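Local coordinates for coiled-coil quantitatively-enriched protein 1 (Schizosaccharomyces pombe, PDB 7CUJ) that links telomeres to the meiotic centrosome component pcp1 as a molecular adaptor and is required for telomere length regulation and chromosome segregation, at residues S127-A132 / I164-K169; Y189-Y194 / R210-G215. All coordinates share one frame; numbering follows the deposited sequence.

Contact 1 (S127-A132 / I164-K169); sequences SNQFLA and ICVSKK
Val166 lays its CG2 methyl against the first turn of helix 129-141, 3.6 Å from CB of Ala132. With CG1 anti to the backbone N (chi1 163°), CG2 is left as the branch that meets the helix. Gln129 passes across Val166 at about a right angle. Gln129 OE1 sits 3.4 Å from Val166 CG2, and Gln129 NE2 is hydrogen-bonded to Asn133 one turn on. Deeper in, Ile164 CG2 touches both the backbone and the methyl of Ala132, 3.8 Å from Ala132 O and 4.1 Å from Ala132 CB. At the other end two serines meet before the helix starts. Ser167 OG lies 3.4 Å from Ser127 CB, and the hydroxyl of Ser127 has its partner outside, in Asp190. Asn128 is the N-cap: its OD1 takes Leu131 N at 3.1 Å, in the carbonyl plane on a lone pair. The contact thus joins the start of a helix to the end of the neighbouring parallel strand 162-166, on one side of the sheet of this domain. The two segments hold together by van der Waals packing, in which methyls meet methyls and also the oxygens of Gln129 and Ala132.

Contact 2 (Y189-Y194 / R210-G215); sequences YDIEAY and RLIHLG
The Tyr194 ring carries Arg210 CD on one face in a CH-pi contact: CD lies 3.7 Å above the ring plane, offset toward the rim. The contact belongs to a beta-alpha-beta crossover, in which strand 184-188 leads through helix 191-200 to the adjacent parallel strand 208-213. The guanidinium follows over the same face in a cation-pi contact, with Arg210 CZ 4.8 Å from the centroid of the Tyr194 ring. The two planes are turned 51° apart, so this is no flat stack. Ile212 CD1 covers one face of the guanidinium, 3.8 Å above its centre. The Tyr189 ring has Asp190 OD2 at its edge, in plane. An extended chi2 (-166°) carries Arg210 CD out over the ring, and the chain then bends at chi3, which places NE. Arg210 NH2 forms a salt bridge with Asp13 of strand 11-16. An alanine at Tyr194 would probably cost Arg210 its CH-pi and cation-pi cover, leaving the guanidinium held by less on that side although the pairing with Asp13 would stay. Ile191 fills the angle between the arginine and the strand. Ile191 CD1 is 3.5 Å from Arg210 NH1 and 3.8 Å from Ile212 CG1. Near the start of the helix Leu211 packs its CB against the carbonyl of Tyr189, and the hydroxyl of Tyr189 bonds to Lys65 O. Glu218 of helix 217-223 accepts from both Ile191 N and His213 N, tying the helix start to the strand end. Asp190 is the N-cap, and its OD1 accepts from Ala193 N at 2.7 Å, nearly in line with the C-O bond.

Overall arrangement
Contact 1 closes before contact 2 opens along the chain, and their centres lie 14 Å apart. Both belong to one six-stranded parallel sheet, ordered 11-16, 208-213, 184-188, 121-126, 162-166, 146-148. Each sets the N-terminus of a helix that follows a central strand against the C-terminal end of the strand one place further out. Contact 1 does so after strand 121-126 and contact 2 after strand 184-188, on opposite halves of the sheet. They meet where Ser127 OG lies 2.7 Å from Asp190 OD1, a probable hydrogen bond. Ser167 CB also packs on Ala193 CB. The two helix starts are thereby joined within this alpha/beta domain, one part of the longer telomere adaptor.

Contact 1 (S127-A132 / I164-K169)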
loop_
_atom_site.group_PDB
_atom_site.type_symbol
_atom_site.label_atom_id
_atom_site.label_comp_id
_atom_site.label_asym_id
_atom_site.label_seq_id
_atom_site.Cartn_x
_atom_site.Cartn_y
_atom_site.Cartn_z
ATOM N N SER A 127 -10.340 27.744 -4.234
ATOM C CA SER A 127 -11.132 26.766 -3.504
ATOM C C SER A 127 -10.501 26.450 -2.148
ATOM O O SER A 127 -10.405 25.287 -1.763
ATOM C CB SER A 127 -11.352 25.517 -4.328
ATOM O OG SER A 127 -10.119 24.869 -4.594
ATOM N N ASN A 128 -10.101 27.501 -1.423
ATOM C CA ASN A 128 -9.437 27.364 -0.136
ATOM C C ASN A 128 -9.492 28.695 0.609
ATOM O O ASN A 128 -9.032 29.714 0.096
ATOM C CB ASN A 128 -7.990 26.891 -0.297
ATOM C CG ASN A 128 -7.375 26.470 1.019
ATOM O OD1 ASN A 128 -6.748 27.276 1.702
ATOM N ND2 ASN A 128 -7.574 25.218 1.398
ATOM N N GLN A 129 -10.043 28.668 1.830
ATOM C CA GLN A 129 -10.272 29.878 2.606
ATOM C C GLN A 129 -8.941 30.489 3.036
ATOM O O GLN A 129 -8.730 31.685 2.866
ATOM C CB GLN A 129 -11.187 29.600 3.800
ATOM C CG GLN A 129 -11.540 30.845 4.607
ATOM C CD GLN A 129 -12.302 31.869 3.799
ATOM O OE1 GLN A 129 -13.420 31.626 3.347
ATOM N NE2 GLN A 129 -11.701 33.034 3.615
ATOM N N PHE A 130 -8.050 29.655 3.583
ATOM C CA PHE A 130 -6.770 30.122 4.089
ATOM C C PHE A 130 -5.993 30.848 2.993
ATOM O O PHE A 130 -5.474 31.938 3.222
ATOM C CB PHE A 130 -5.957 28.974 4.696
ATOM C CG PHE A 130 -4.517 29.336 4.959
ATOM C CD1 PHE A 130 -4.183 30.222 5.974
ATOM C CD2 PHE A 130 -3.499 28.826 4.167
ATOM C CE1 PHE A 130 -2.863 30.579 6.199
ATOM C CE2 PHE A 130 -2.177 29.181 4.396
ATOM C CZ PHE A 130 -1.862 30.055 5.411
ATOM N N LEU A 131 -5.917 30.228 1.808
ATOM C CA LEU A 131 -5.129 30.761 0.708
ATOM C C LEU A 131 -5.757 32.049 0.184
ATOM O O LEU A 131 -5.040 32.983 -0.162
ATOM C CB LEU A 131 -5.003 29.708 -0.396
ATOM C CG LEU A 131 -4.056 28.549 -0.088
ATOM C CD1 LEU A 131 -4.094 27.510 -1.198
ATOM C CD2 LEU A 131 -2.636 29.050 0.130
ATOM N N ALA A 132 -7.095 32.083 0.138
ATOM C CA ALA A 132 -7.827 33.289 -0.223
ATOM C C ALA A 132 -7.365 34.457 0.647
ATOM O O ALA A 132 -7.063 35.530 0.132
ATOM C CB ALA A 132 -9.312 33.058 -0.088
ATOM N N ILE A 164 -11.050 38.676 -4.663
ATOM C CA ILE A 164 -10.633 37.314 -4.351
ATOM C C ILE A 164 -11.829 36.568 -3.765
ATOM O O ILE A 164 -12.272 36.880 -2.661
ATOM C CB ILE A 164 -9.431 37.284 -3.381
ATOM C CG1 ILE A 164 -8.245 38.119 -3.874
ATOM C CG2 ILE A 164 -9.023 35.852 -3.053
ATOM C CD1 ILE A 164 -7.703 37.708 -5.226
ATOM N N CYS A 165 -12.321 35.564 -4.501
ATOM C CA CYS A 165 -13.548 34.874 -4.135
ATOM C C CYS A 165 -13.264 33.413 -3.788
ATOM O O CYS A 165 -12.603 32.698 -4.540
ATOM C CB CYS A 165 -14.569 34.946 -5.263
ATOM S SG CYS A 165 -16.233 34.436 -4.760
ATOM N N VAL A 166 -13.781 32.985 -2.633
ATOM C CA VAL A 166 -13.769 31.590 -2.229
ATOM C C VAL A 166 -14.865 30.873 -3.012
ATOM O O VAL A 166 -15.998 31.344 -3.059
ATOM C CB VAL A 166 -13.952 31.457 -0.704
ATOM C CG1 VAL A 166 -14.359 30.053 -0.286
ATOM C CG2 VAL A 166 -12.708 31.897 0.051
ATOM N N SER A 167 -14.512 29.732 -3.620
ATOM C CA SER A 167 -15.374 29.041 -4.569
ATOM C C SER A 167 -16.690 28.611 -3.920
ATOM O O SER A 167 -17.684 28.410 -4.615
ATOM C CB SER A 167 -14.659 27.882 -5.222
ATOM O OG SER A 167 -14.438 26.829 -4.296
ATOM N N LYS A 168 -16.684 28.485 -2.587
ATOM C CA LYS A 168 -17.871 28.155 -1.814
ATOM C C LYS A 168 -18.906 29.275 -1.938
ATOM O O LYS A 168 -20.106 29.007 -1.957
ATOM C CB LYS A 168 -17.497 27.903 -0.350
ATOM C CG LYS A 168 -18.648 27.505 0.566
ATOM C CD LYS A 168 -18.247 27.351 2.018
ATOM C CE LYS A 168 -19.439 27.258 2.947
ATOM N NZ LYS A 168 -19.031 26.915 4.329
ATOM N N LYS A 169 -18.426 30.522 -2.033
ATOM C CA LYS A 169 -19.281 31.700 -2.033
ATOM C C LYS A 169 -19.592 32.147 -3.462
ATOM O O LYS A 169 -19.942 33.305 -3.688
ATOM C CB LYS A 169 -18.631 32.828 -1.224
ATOM C CG LYS A 169 -18.550 32.590 0.278
ATOM C CD LYS A 169 -18.544 33.867 1.088
ATOM C CE LYS A 169 -18.788 33.626 2.562
ATOM N NZ LYS A 169 -19.049 34.890 3.291
#

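Contact 2 (Y189-Y194 / R210-G215)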
loop_
_atom_site.group_PDB
_atom_site.type_symbol
_atom_site.label_atom_id
_atom_site.label_comp_id
_atom_site.label_asym_id
_atom_site.label_seq_id
_atom_site.Cartn_x
_atom_site.Cartn_y
_atom_site.Cartn_z
ATOM N N TYR A 189 -7.922 30.364 -9.840
ATOM C CA TYR A 189 -6.641 30.056 -9.225
ATOM C C TYR A 189 -6.339 28.567 -9.389
ATOM O O TYR A 189 -5.184 28.186 -9.564
ATOM C CB TYR A 189 -6.606 30.502 -7.760
ATOM C CG TYR A 189 -5.305 30.203 -7.055
ATOM C CD1 TYR A 189 -4.269 31.126 -7.052
ATOM C CD2 TYR A 189 -5.101 28.994 -6.405
ATOM C CE1 TYR A 189 -3.067 30.857 -6.414
ATOM C CE2 TYR A 189 -3.907 28.712 -5.760
ATOM C CZ TYR A 189 -2.886 29.646 -5.767
ATOM O OH TYR A 189 -1.708 29.378 -5.136
ATOM N N ASP A 190 -7.391 27.742 -9.343
ATOM C CA ASP A 190 -7.246 26.294 -9.346
ATOM C C ASP A 190 -8.436 25.650 -10.055
ATOM O O ASP A 190 -9.513 26.242 -10.139
ATOM C CB ASP A 190 -7.056 25.748 -7.927
ATOM C CG ASP A 190 -8.213 26.071 -6.997
ATOM O OD1 ASP A 190 -9.273 25.417 -7.123
ATOM O OD2 ASP A 190 -8.052 26.987 -6.167
ATOM N N ILE A 191 -8.216 24.422 -10.541
ATOM C CA ILE A 191 -9.178 23.688 -11.347
ATOM C C ILE A 191 -10.340 23.220 -10.476
ATOM O O ILE A 191 -11.471 23.164 -10.952
ATOM C CB ILE A 191 -8.489 22.535 -12.108
ATOM C CG1 ILE A 191 -7.761 23.040 -13.358
ATOM C CG2 ILE A 191 -9.457 21.407 -12.439
ATOM C CD1 ILE A 191 -8.659 23.694 -14.391
ATOM N N GLU A 192 -10.060 22.892 -9.206
ATOM C CA GLU A 192 -11.109 22.516 -8.269
ATOM C C GLU A 192 -12.184 23.603 -8.247
ATOM O O GLU A 192 -13.375 23.299 -8.306
ATOM C CB GLU A 192 -10.537 22.243 -6.875
ATOM C CG GLU A 192 -11.553 21.648 -5.912
ATOM C CD GLU A 192 -11.067 21.379 -4.494
ATOM O OE1 GLU A 192 -9.935 20.874 -4.337
ATOM O OE2 GLU A 192 -11.824 21.675 -3.545
ATOM N N ALA A 193 -11.749 24.868 -8.181
ATOM C CA ALA A 193 -12.652 26.011 -8.184
ATOM C C ALA A 193 -13.414 26.077 -9.505
ATOM O O ALA A 193 -14.596 26.407 -9.516
ATOM C CB ALA A 193 -11.893 27.288 -7.920
ATOM N N TYR A 194 -12.730 25.751 -10.610
ATOM C CA TYR A 194 -13.374 25.723 -11.913
ATOM C C TYR A 194 -14.458 24.648 -11.934
ATOM O O TYR A 194 -15.600 24.938 -12.283
ATOM C CB TYR A 194 -12.359 25.555 -13.046
ATOM C CG TYR A 194 -12.979 25.625 -14.419
ATOM C CD1 TYR A 194 -13.228 26.846 -15.028
ATOM C CD2 TYR A 194 -13.343 24.474 -15.099
ATOM C CE1 TYR A 194 -13.811 26.918 -16.284
ATOM C CE2 TYR A 194 -13.928 24.528 -16.354
ATOM C CZ TYR A 194 -14.164 25.755 -16.948
ATOM O OH TYR A 194 -14.738 25.821 -18.184
ATOM N N ARG A 210 -7.517 30.424 -16.672
ATOM C CA ARG A 210 -7.294 29.307 -15.767
ATOM C C ARG A 210 -5.800 29.156 -15.499
ATOM O O ARG A 210 -5.012 28.995 -16.429
ATOM C CB ARG A 210 -7.869 28.007 -16.340
ATOM C CG ARG A 210 -9.386 27.991 -16.464
ATOM C CD ARG A 210 -9.906 26.586 -16.697
ATOM N NE ARG A 210 -9.463 26.023 -17.966
ATOM C CZ ARG A 210 -9.632 24.757 -18.333
ATOM N NH1 ARG A 210 -10.237 23.906 -17.523
ATOM N NH2 ARG A 210 -9.198 24.344 -19.509
ATOM N N LEU A 211 -5.429 29.228 -14.218
ATOM C CA LEU A 211 -4.083 28.908 -13.772
ATOM C C LEU A 211 -4.017 27.396 -13.567
ATOM O O LEU A 211 -4.680 26.855 -12.681
ATOM C CB LEU A 211 -3.805 29.663 -12.465
ATOM C CG LEU A 211 -3.340 31.120 -12.577
ATOM C CD1 LEU A 211 -3.928 31.832 -13.786
ATOM C CD2 LEU A 211 -3.641 31.886 -11.300
ATOM N N ILE A 212 -3.235 26.726 -14.423
ATOM C CA ILE A 212 -3.131 25.278 -14.423
ATOM C C ILE A 212 -1.658 24.900 -14.301
ATOM O O ILE A 212 -0.846 25.281 -15.142
ATOM C CB ILE A 212 -3.782 24.681 -15.688
ATOM C CG1 ILE A 212 -5.287 24.973 -15.731
ATOM C CG2 ILE A 212 -3.498 23.189 -15.784
ATOM C CD1 ILE A 212 -5.967 24.585 -17.025
ATOM N N HIS A 213 -1.326 24.148 -13.247
ATOM C CA HIS A 213 0.043 23.703 -13.042
ATOM C C HIS A 213 0.391 22.593 -14.029
ATOM O O HIS A 213 -0.355 21.623 -14.167
ATOM C CB HIS A 213 0.280 23.279 -11.587
ATOM C CG HIS A 213 0.862 24.363 -10.745
ATOM N ND1 HIS A 213 0.248 24.810 -9.595
ATOM C CD2 HIS A 213 1.989 25.092 -10.884
ATOM C CE1 HIS A 213 0.974 25.770 -9.058
ATOM N NE2 HIS A 213 2.049 25.959 -9.827
ATOM N N LEU A 214 1.535 22.759 -14.702
ATOM C CA LEU A 214 2.020 21.797 -15.678
ATOM C C LEU A 214 2.392 20.499 -14.964
ATOM O O LEU A 214 3.198 20.504 -14.031
ATOM C CB LEU A 214 3.224 22.383 -16.424
ATOM C CG LEU A 214 2.924 23.486 -17.442
ATOM C CD1 LEU A 214 4.178 24.291 -17.749
ATOM C CD2 LEU A 214 2.358 22.903 -18.726
ATOM N N GLY A 215 1.769 19.402 -15.411
ATOM C CA GLY A 215 2.097 18.061 -14.951
ATOM C C GLY A 215 1.330 17.660 -13.692
ATOM O O GLY A 215 1.556 16.577 -13.159
#